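Exopolygalacturonase (Yersinia enterocolitica, PDB 2UVF) hydrolyses the polygalacturonate backbone of pectin as a family 28 exo-acting glycosidase, cleaving from chain ends, probably in the periplasm. Local coordinates at residues L499-S504 against T545-W550; T411-Q416 against P512-A517; R552-N557 against S570-S575. All coordinates share one frame; numbering follows the deposited sequence.

Contact 1. Residues L499-S504 against T545-W550; sequences LDYADS and TANKAW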
loop_
_atom_site.group_PDB
_atom_site.type_symbol
_atom_site.label_atom_id
_atom_site.label_comp_id
_atom_site.label_asym_id
_atom_site.label_seq_id
_atom_site.Cartn_x
_atom_site.Cartn_y
_atom_site.Cartn_z
ATOM N N LEU A 499 14.302 9.568 -13.598
ATOM C CA LEU A 499 15.248 10.322 -12.763
ATOM C C LEU A 499 15.470 11.678 -13.424
ATOM O O LEU A 499 16.167 11.784 -14.444
ATOM C CB LEU A 499 16.577 9.572 -12.639
ATOM C CG LEU A 499 17.358 9.554 -11.322
ATOM C CD1 LEU A 499 18.583 8.657 -11.472
ATOM C CD2 LEU A 499 17.760 10.947 -10.843
ATOM N N ASP A 500 14.871 12.716 -12.850
ATOM C CA ASP A 500 14.871 14.031 -13.486
ATOM C C ASP A 500 15.847 15.047 -12.810
ATOM O O ASP A 500 15.473 15.735 -11.849
ATOM C CB ASP A 500 13.419 14.573 -13.598
ATOM C CG ASP A 500 12.395 13.498 -14.069
ATOM O OD1 ASP A 500 12.504 12.321 -13.659
ATOM O OD2 ASP A 500 11.458 13.834 -14.836
ATOM N N TYR A 501 17.094 15.106 -13.324
ATOM C CA TYR A 501 18.175 16.024 -12.869
ATOM C C TYR A 501 17.912 17.503 -13.058
ATOM O O TYR A 501 17.522 17.920 -14.133
ATOM C CB TYR A 501 19.526 15.710 -13.537
ATOM C CG TYR A 501 20.629 16.797 -13.363
ATOM C CD1 TYR A 501 21.385 16.871 -12.210
ATOM C CD2 TYR A 501 20.916 17.713 -14.360
ATOM C CE1 TYR A 501 22.354 17.824 -12.038
ATOM C CE2 TYR A 501 21.896 18.661 -14.195
ATOM C CZ TYR A 501 22.618 18.709 -13.026
ATOM O OH TYR A 501 23.607 19.641 -12.842
ATOM N N ALA A 502 18.177 18.303 -12.028
ATOM C CA ALA A 502 17.638 19.667 -11.948
ATOM C C ALA A 502 18.634 20.753 -12.323
ATOM O O ALA A 502 19.292 20.694 -13.354
ATOM C CB ALA A 502 17.115 19.936 -10.592
ATOM N N ASP A 503 18.733 21.750 -11.453
ATOM C CA ASP A 503 19.184 21.498 -10.102
ATOM C C ASP A 503 19.113 22.790 -9.294
ATOM O O ASP A 503 18.553 22.831 -8.222
ATOM C CB ASP A 503 20.621 20.937 -10.147
ATOM C CG ASP A 503 20.819 19.718 -9.247
ATOM O OD1 ASP A 503 20.507 19.810 -8.033
ATOM O OD2 ASP A 503 21.329 18.692 -9.752
ATOM N N SER A 504 19.676 23.838 -9.859
ATOM C CA SER A 504 19.739 25.201 -9.282
ATOM C C SER A 504 19.984 26.345 -10.310
ATOM O O SER A 504 21.083 26.904 -10.350
ATOM C CB SER A 504 20.723 25.280 -8.090
ATOM O OG SER A 504 22.082 25.281 -8.510
ATOM N N THR A 545 21.946 11.272 -18.291
ATOM C CA THR A 545 23.357 10.821 -18.383
ATOM C C THR A 545 24.326 11.979 -18.685
ATOM O O THR A 545 25.482 11.964 -18.233
ATOM C CB THR A 545 23.554 9.572 -19.332
ATOM O OG1 THR A 545 23.375 8.355 -18.583
ATOM C CG2 THR A 545 24.953 9.536 -19.973
ATOM N N ALA A 546 23.843 12.987 -19.418
ATOM C CA ALA A 546 24.568 14.249 -19.573
ATOM C C ALA A 546 25.064 14.730 -18.203
ATOM O O ALA A 546 26.219 15.149 -18.058
ATOM C CB ALA A 546 23.674 15.316 -20.229
ATOM N N ASN A 547 24.189 14.621 -17.203
ATOM C CA ASN A 547 24.457 15.112 -15.858
ATOM C C ASN A 547 24.754 13.992 -14.847
ATOM O O ASN A 547 24.428 14.093 -13.654
ATOM C CB ASN A 547 23.295 16.002 -15.416
ATOM C CG ASN A 547 22.949 17.060 -16.461
ATOM O OD1 ASN A 547 21.821 17.116 -16.958
ATOM N ND2 ASN A 547 23.933 17.892 -16.814
ATOM N N LYS A 548 25.393 12.936 -15.356
ATOM C CA LYS A 548 25.833 11.759 -14.582
ATOM C C LYS A 548 24.713 10.967 -13.890
ATOM O O LYS A 548 24.988 9.981 -13.193
ATOM C CB LYS A 548 26.969 12.102 -13.587
ATOM C CG LYS A 548 28.349 12.357 -14.220
ATOM C CD LYS A 548 29.482 11.993 -13.248
ATOM C CE LYS A 548 30.798 12.665 -13.621
ATOM N NZ LYS A 548 30.770 14.153 -13.404
ATOM N N ALA A 549 23.464 11.385 -14.098
ATOM C CA ALA A 549 22.298 10.693 -13.532
ATOM C C ALA A 549 21.862 9.505 -14.399
ATOM O O ALA A 549 21.128 9.672 -15.384
ATOM C CB ALA A 549 21.132 11.670 -13.315
ATOM N N TRP A 550 22.339 8.316 -14.042
ATOM C CA TRP A 550 21.890 7.091 -14.694
ATOM C C TRP A 550 21.456 6.001 -13.713
ATOM O O TRP A 550 21.867 5.983 -12.547
ATOM C CB TRP A 550 22.915 6.558 -15.721
ATOM C CG TRP A 550 24.315 6.370 -15.192
ATOM C CD1 TRP A 550 24.771 5.349 -14.391
ATOM C CD2 TRP A 550 25.442 7.222 -15.437
ATOM N NE1 TRP A 550 26.112 5.527 -14.112
ATOM C CE2 TRP A 550 26.550 6.663 -14.742
ATOM C CE3 TRP A 550 25.622 8.414 -16.163
ATOM C CZ2 TRP A 550 27.824 7.252 -14.761
ATOM C CZ3 TRP A 550 26.889 9.001 -16.183
ATOM C CH2 TRP A 550 27.975 8.416 -15.482
#

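Contact 2. Residues T411-Q416 against P512-A517; sequences TGEKAQ and PAKIPA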
loop_
_atom_site.group_PDB
_atom_site.type_symbol
_atom_site.label_atom_id
_atom_site.label_comp_id
_atom_site.label_asym_id
_atom_site.label_seq_id
_atom_site.Cartn_x
_atom_site.Cartn_y
_atom_site.Cartn_z
ATOM N N THR A 411 13.155 14.078 1.428
ATOM C CA THR A 411 13.574 14.818 0.243
ATOM C C THR A 411 14.753 15.754 0.525
ATOM O O THR A 411 14.726 16.548 1.479
ATOM C CB THR A 411 12.387 15.613 -0.420
ATOM O OG1 THR A 411 11.941 16.671 0.437
ATOM C CG2 THR A 411 11.215 14.712 -0.679
ATOM N N GLY A 412 15.776 15.645 -0.317
ATOM C CA GLY A 412 16.919 16.554 -0.291
ATOM C C GLY A 412 18.007 16.156 0.687
ATOM O O GLY A 412 18.102 14.989 1.081
ATOM N N GLU A 413 18.809 17.147 1.093
ATOM C CA GLU A 413 20.010 16.928 1.906
ATOM C C GLU A 413 19.724 16.553 3.354
ATOM O O GLU A 413 20.457 15.754 3.935
ATOM C CB GLU A 413 20.935 18.154 1.844
ATOM C CG GLU A 413 22.420 17.848 2.069
ATOM C CD GLU A 413 23.040 16.913 1.007
ATOM O OE1 GLU A 413 22.487 16.796 -0.104
ATOM O OE2 GLU A 413 24.099 16.303 1.281
ATOM N N LYS A 414 18.677 17.139 3.934
ATOM C CA LYS A 414 18.322 16.893 5.339
ATOM C C LYS A 414 17.699 15.514 5.585
ATOM O O LYS A 414 17.402 15.170 6.731
ATOM C CB LYS A 414 17.346 17.965 5.842
ATOM C CG LYS A 414 17.814 19.399 5.724
ATOM C CD LYS A 414 18.397 19.913 7.024
ATOM C CE LYS A 414 18.458 21.435 7.025
ATOM N NZ LYS A 414 18.785 21.955 8.383
ATOM N N ALA A 415 17.496 14.744 4.512
ATOM C CA ALA A 415 16.722 13.492 4.550
ATOM C C ALA A 415 17.202 12.453 5.564
ATOM O O ALA A 415 16.388 11.873 6.291
ATOM C CB ALA A 415 16.624 12.877 3.157
ATOM N N GLN A 416 18.513 12.237 5.622
ATOM C CA GLN A 416 19.121 11.237 6.531
ATOM C C GLN A 416 18.990 11.522 8.051
ATOM O O GLN A 416 19.403 10.696 8.873
ATOM C CB GLN A 416 20.579 10.908 6.123
ATOM C CG GLN A 416 21.548 12.097 6.096
ATOM C CD GLN A 416 21.440 12.956 4.832
ATOM O OE1 GLN A 416 20.363 13.101 4.252
ATOM N NE2 GLN A 416 22.565 13.538 4.412
ATOM N N PRO A 512 18.545 21.272 -1.299
ATOM C CA PRO A 512 18.881 20.351 -2.396
ATOM C C PRO A 512 19.853 19.244 -1.980
ATOM O O PRO A 512 20.554 19.381 -0.975
ATOM C CB PRO A 512 19.554 21.269 -3.420
ATOM C CG PRO A 512 18.943 22.595 -3.184
ATOM C CD PRO A 512 18.706 22.682 -1.708
ATOM N N ALA A 513 19.893 18.157 -2.749
ATOM C CA ALA A 513 20.823 17.063 -2.466
ATOM C C ALA A 513 22.179 17.254 -3.150
ATOM O O ALA A 513 22.244 17.570 -4.346
ATOM C CB ALA A 513 20.217 15.715 -2.842
ATOM N N LYS A 514 23.247 17.050 -2.375
ATOM C CA LYS A 514 24.636 17.095 -2.868
ATOM C C LYS A 514 25.012 15.812 -3.627
ATOM O O LYS A 514 25.449 15.882 -4.781
ATOM C CB LYS A 514 25.631 17.374 -1.722
ATOM C CG LYS A 514 25.452 18.732 -1.010
ATOM C CD LYS A 514 25.679 19.946 -1.944
ATOM C CE LYS A 514 27.126 20.468 -1.917
ATOM N NZ LYS A 514 28.135 19.513 -2.477
ATOM N N ILE A 515 24.855 14.655 -2.972
ATOM C CA ILE A 515 24.913 13.349 -3.654
ATOM C C ILE A 515 23.540 13.058 -4.304
ATOM O O ILE A 515 22.527 12.902 -3.596
ATOM C CB ILE A 515 25.328 12.180 -2.702
ATOM C CG1 ILE A 515 26.698 12.439 -2.055
ATOM C CG2 ILE A 515 25.300 10.832 -3.451
ATOM C CD1 ILE A 515 27.175 11.313 -1.112
ATOM N N PRO A 516 23.503 12.987 -5.652
ATOM C CA PRO A 516 22.232 12.904 -6.398
ATOM C C PRO A 516 21.487 11.545 -6.339
ATOM O O PRO A 516 22.034 10.531 -5.870
ATOM C CB PRO A 516 22.642 13.256 -7.835
ATOM C CG PRO A 516 24.086 12.866 -7.929
ATOM C CD PRO A 516 24.679 12.977 -6.543
ATOM N N ALA A 517 20.242 11.553 -6.816
ATOM C CA ALA A 517 19.351 10.396 -6.741
ATOM C C ALA A 517 19.682 9.367 -7.809
ATOM O O ALA A 517 20.165 9.714 -8.895
ATOM C CB ALA A 517 17.884 10.829 -6.845
#

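Contact 3. Residues R552-N557 against S570-S575; sequences RLVHVN and SDLRDS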
loop_
_atom_site.group_PDB
_atom_site.type_symbol
_atom_site.label_atom_id
_atom_site.label_comp_id
_atom_site.label_asym_id
_atom_site.label_seq_id
_atom_site.Cartn_x
_atom_site.Cartn_y
_atom_site.Cartn_z
ATOM N N ARG A 552 21.243 1.831 -12.973
ATOM C CA ARG A 552 22.147 0.731 -13.233
ATOM C C ARG A 552 21.627 -0.523 -12.552
ATOM O O ARG A 552 20.774 -0.439 -11.681
ATOM C CB ARG A 552 23.592 1.090 -12.798
ATOM C CG ARG A 552 23.830 1.077 -11.299
ATOM C CD ARG A 552 25.134 1.762 -10.876
ATOM N NE ARG A 552 25.330 1.585 -9.433
ATOM C CZ ARG A 552 26.026 0.590 -8.881
ATOM N NH1 ARG A 552 26.647 -0.308 -9.653
ATOM N NH2 ARG A 552 26.118 0.497 -7.556
ATOM N N LEU A 553 22.132 -1.680 -12.969
ATOM C CA LEU A 553 21.815 -2.964 -12.332
ATOM C C LEU A 553 20.327 -3.354 -12.354
ATOM O O LEU A 553 19.771 -3.764 -11.340
ATOM C CB LEU A 553 22.399 -3.029 -10.908
ATOM C CG LEU A 553 23.936 -3.010 -10.810
ATOM C CD1 LEU A 553 24.359 -2.783 -9.382
ATOM C CD2 LEU A 553 24.562 -4.309 -11.383
ATOM N N VAL A 554 19.702 -3.217 -13.523
ATOM C CA VAL A 554 18.346 -3.714 -13.762
ATOM C C VAL A 554 18.400 -5.135 -14.357
ATOM O O VAL A 554 18.886 -5.334 -15.467
ATOM C CB VAL A 554 17.535 -2.763 -14.699
ATOM C CG1 VAL A 554 16.153 -3.326 -14.991
ATOM C CG2 VAL A 554 17.415 -1.366 -14.104
ATOM N N HIS A 555 17.901 -6.111 -13.600
ATOM C CA HIS A 555 17.857 -7.522 -14.029
ATOM C C HIS A 555 16.427 -7.927 -14.404
ATOM O O HIS A 555 15.557 -8.027 -13.535
ATOM C CB HIS A 555 18.393 -8.446 -12.927
ATOM C CG HIS A 555 19.505 -7.847 -12.120
ATOM N ND1 HIS A 555 20.780 -7.669 -12.621
ATOM C CD2 HIS A 555 19.527 -7.363 -10.855
ATOM C CE1 HIS A 555 21.538 -7.110 -11.693
ATOM N NE2 HIS A 555 20.804 -6.916 -10.613
ATOM N N VAL A 556 16.188 -8.133 -15.701
ATOM C CA VAL A 556 14.862 -8.501 -16.216
ATOM C C VAL A 556 14.868 -9.915 -16.826
ATOM O O VAL A 556 15.594 -10.180 -17.786
ATOM C CB VAL A 556 14.306 -7.441 -17.217
ATOM C CG1 VAL A 556 12.979 -7.904 -17.835
ATOM C CG2 VAL A 556 14.111 -6.089 -16.525
ATOM N N ASN A 557 14.059 -10.809 -16.246
ATOM C CA ASN A 557 14.023 -12.236 -16.606
ATOM C C ASN A 557 12.614 -12.838 -16.725
ATOM O O ASN A 557 11.783 -12.682 -15.831
ATOM C CB ASN A 557 14.852 -13.062 -15.608
ATOM C CG ASN A 557 16.326 -13.167 -16.005
ATOM O OD1 ASN A 557 16.672 -13.845 -16.993
ATOM N ND2 ASN A 557 17.208 -12.507 -15.235
ATOM N N SER A 570 16.445 4.727 -21.656
ATOM C CA SER A 570 17.651 5.489 -21.658
ATOM C C SER A 570 18.350 5.722 -20.365
ATOM O O SER A 570 17.782 5.825 -19.306
ATOM C CB SER A 570 17.565 6.725 -22.516
ATOM O OG SER A 570 16.930 7.772 -21.854
ATOM N N ASP A 571 19.642 5.817 -20.503
ATOM C CA ASP A 571 20.512 6.073 -19.353
ATOM C C ASP A 571 20.555 4.907 -18.391
ATOM O O ASP A 571 20.306 5.056 -17.191
ATOM C CB ASP A 571 20.097 7.354 -18.618
ATOM C CG ASP A 571 19.993 8.545 -19.543
ATOM O OD1 ASP A 571 20.854 8.694 -20.441
ATOM O OD2 ASP A 571 19.043 9.337 -19.382
ATOM N N LEU A 572 20.909 3.749 -18.923
ATOM C CA LEU A 572 20.948 2.546 -18.124
ATOM C C LEU A 572 22.293 1.842 -18.272
ATOM O O LEU A 572 22.835 1.766 -19.364
ATOM C CB LEU A 572 19.802 1.626 -18.540
ATOM C CG LEU A 572 19.628 0.347 -17.724
ATOM C CD1 LEU A 572 19.063 0.658 -16.343
ATOM C CD2 LEU A 572 18.741 -0.608 -18.492
ATOM N N ARG A 573 22.825 1.330 -17.171
ATOM C CA ARG A 573 24.094 0.611 -17.209
ATOM C C ARG A 573 24.032 -0.705 -16.462
ATOM O O ARG A 573 23.219 -0.859 -15.549
ATOM C CB ARG A 573 25.208 1.474 -16.611
ATOM C CG ARG A 573 25.282 2.845 -17.221
ATOM C CD ARG A 573 26.638 3.471 -17.029
ATOM N NE ARG A 573 26.750 4.679 -17.852
ATOM C CZ ARG A 573 27.894 5.296 -18.134
ATOM N NH1 ARG A 573 29.050 4.825 -17.659
ATOM N NH2 ARG A 573 27.877 6.387 -18.887
ATOM N N ASP A 574 24.912 -1.638 -16.835
ATOM C CA ASP A 574 25.086 -2.930 -16.126
ATOM C C ASP A 574 23.773 -3.740 -15.958
ATOM O O ASP A 574 23.566 -4.435 -14.943
ATOM C CB ASP A 574 25.801 -2.755 -14.761
ATOM C CG ASP A 574 26.831 -1.607 -14.750
ATOM O OD1 ASP A 574 27.584 -1.448 -15.739
ATOM O OD2 ASP A 574 26.890 -0.875 -13.727
ATOM N N SER A 575 22.911 -3.669 -16.974
ATOM C CA SER A 575 21.595 -4.300 -16.916
ATOM C C SER A 575 21.358 -5.375 -17.991
ATOM O O SER A 575 21.910 -5.292 -19.086
ATOM C CB SER A 575 20.529 -3.213 -17.000
ATOM O OG SER A 575 20.681 -2.282 -15.940
#

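Contact 1. Residues L499-S504 against T545-W550
Loops from two successive coils of the right-handed parallel beta-helix meet here, just beyond the point where strands 493-500 and 539-542 pair side by side; Leu-499 still bonds through its backbone to Lys-542. The loop 545-550 is shaped by a tight turn, with Lys-548 N bonded to Thr-545 O at 3.0 Å, and by a G1 beta bulge in which Lys-548 and Ala-549 both face Asp-544. The bulge puts the methyl of Ala-549 toward segment 499-504. There it receives the tip of Leu-499, whose CD2 stops 4.2 Å from Ala-549 CB, and it also sits near Tyr-501 CB. Two residues on from Leu-499, Tyr-501 swings its ring with CG anti to the backbone N (chi1 167°), so that one face turns toward the other loop. Asn-547 CB lies over that face, 3.3 Å from the centroid of the Tyr-501 ring and 20° off its normal, a CH-pi contact that is crowded and modelled tight. Trp-550 turns the other way and makes a cation-pi pair with Arg-573. The joint between the coils therefore depends mainly on apolar contact, with buried Leu-499 against the buried methyl of Ala-549 and the tyrosine at the partly exposed edge.

Contact 2. Residues T411-Q416 against P512-A517
Glu-413 starts out with CG anti to its backbone N (chi1 -153°) and then bends at chi2 (62°), which folds the carboxylate over onto the backbone of segment 512-517. OE1 becomes the acceptor for a main-chain amide: Lys-514 N lies 2.4 Å from Glu-413 OE1 with an N-H...O angle of 162°, the N-H coming in from above the carboxylate plane. That separation is unusually short for such a bond, so the coordinates are probably strained or imprecise here, and it is no sign of special strength. A second acceptor, Pro-512 O, is 3.3 Å from Glu-413 OE1, while the Lys-514 N-H would probably favour the charged carboxylate. On the far branch, OE2 rests along the methylenes of Lys-514, 3.5 Å from its CB. The lysine chain then bends away, leaving its NZ 6.4 Å from Glu-413 OE2, so the pair is no salt bridge. Gly-412, with positive phi, brings its CA against the Pro-512 to Ala-513 peptide, and a backbone bond from Glu-413 to Pro-511 extends the seam. A carboxylate gripping a main-chain N-H thus ties together two long loops that leave the beta-helix beside the substrate cleft, where Thr-411 touches the sugar-pocket residue His-443.

Contact 3. Residues R552-N557 against S570-S575
Arg-552 opens the segment in parallel register with Arg-573, their CA atoms 4.4 Å apart and both side chains leaving on the same face of the sheet. Its CG takes the crowded place between backbone N and carbonyl carbon (chi1 75°), and the chain then runs extended beside Asp-574, pointing the same way. Opposite charges lie near each other here, beyond salt-bridge distance, and may attract weakly: Asp-574 OD2 is 4.1 Å from Arg-552 NH1, at the guanidinium edge, while Tyr-520 supplies a cation-pi partner. The CA of Arg-552 also leans on Arg-573 O at 3.0 Å.

At Leu-553 the backbone turns into the left-handed region, and Asp-574 does the same on the neighbouring coil. Leu-553 N gives its hydrogen to Arg-573 O over 2.9 Å, at 147° and in the carbonyl plane. Beyond it, Leu-553 CD2 crosses obliquely to within 3.9 Å of Asp-574 CB. Stacked left-handed corners of this kind let successive coils of a parallel beta-helix bend in step, and this pair sits toward the C-terminal end of that helix.

Val-554 N finds a side-chain acceptor, Ser-575 OG, at 2.8 Å and 161°. The hydroxyl donates to Arg-573 O, 2.9 Å from Ser-575 OG and approached from above the carbonyl plane. Arg-573 O thus accepts twice, and Ser-575 OG bridges the two backbones as acceptor and donor. On the buried side Val-554 CG2 presses against Leu-572 CD1 at 3.4 Å, tighter than usual for carbons.

His-555 lays one ring face over Leu-553 O and bonds through ND1 to Glu-576, and buried Val-556 packs on Phe-577.

All three contacts join different parts of one beta-helix. Contacts 1 and 2 are neighbours, their centres 13 Å apart and their segments alternating along the chain; Leu-499 CD1 packs 3.2 Å from Ala-517 O. Contact 3 follows in sequence, 17 Å from contact 1 centre to centre. The two touch where Trp-550 CB lies 3.4 Å from Asp-571 O and Thr-545 CB meets Asp-571 OD1 at 3.0 Å. Contacts 2 and 3 do not touch, their nearest atoms being about 9 Å apart. Gly-412 of contact 2 is about 13 Å, and the Leu-499 side chain of contact 1 about 14 Å, from a bound galacturonic acid, so both lie a shell or more back from the sugar and are not among the residues lining the pocket.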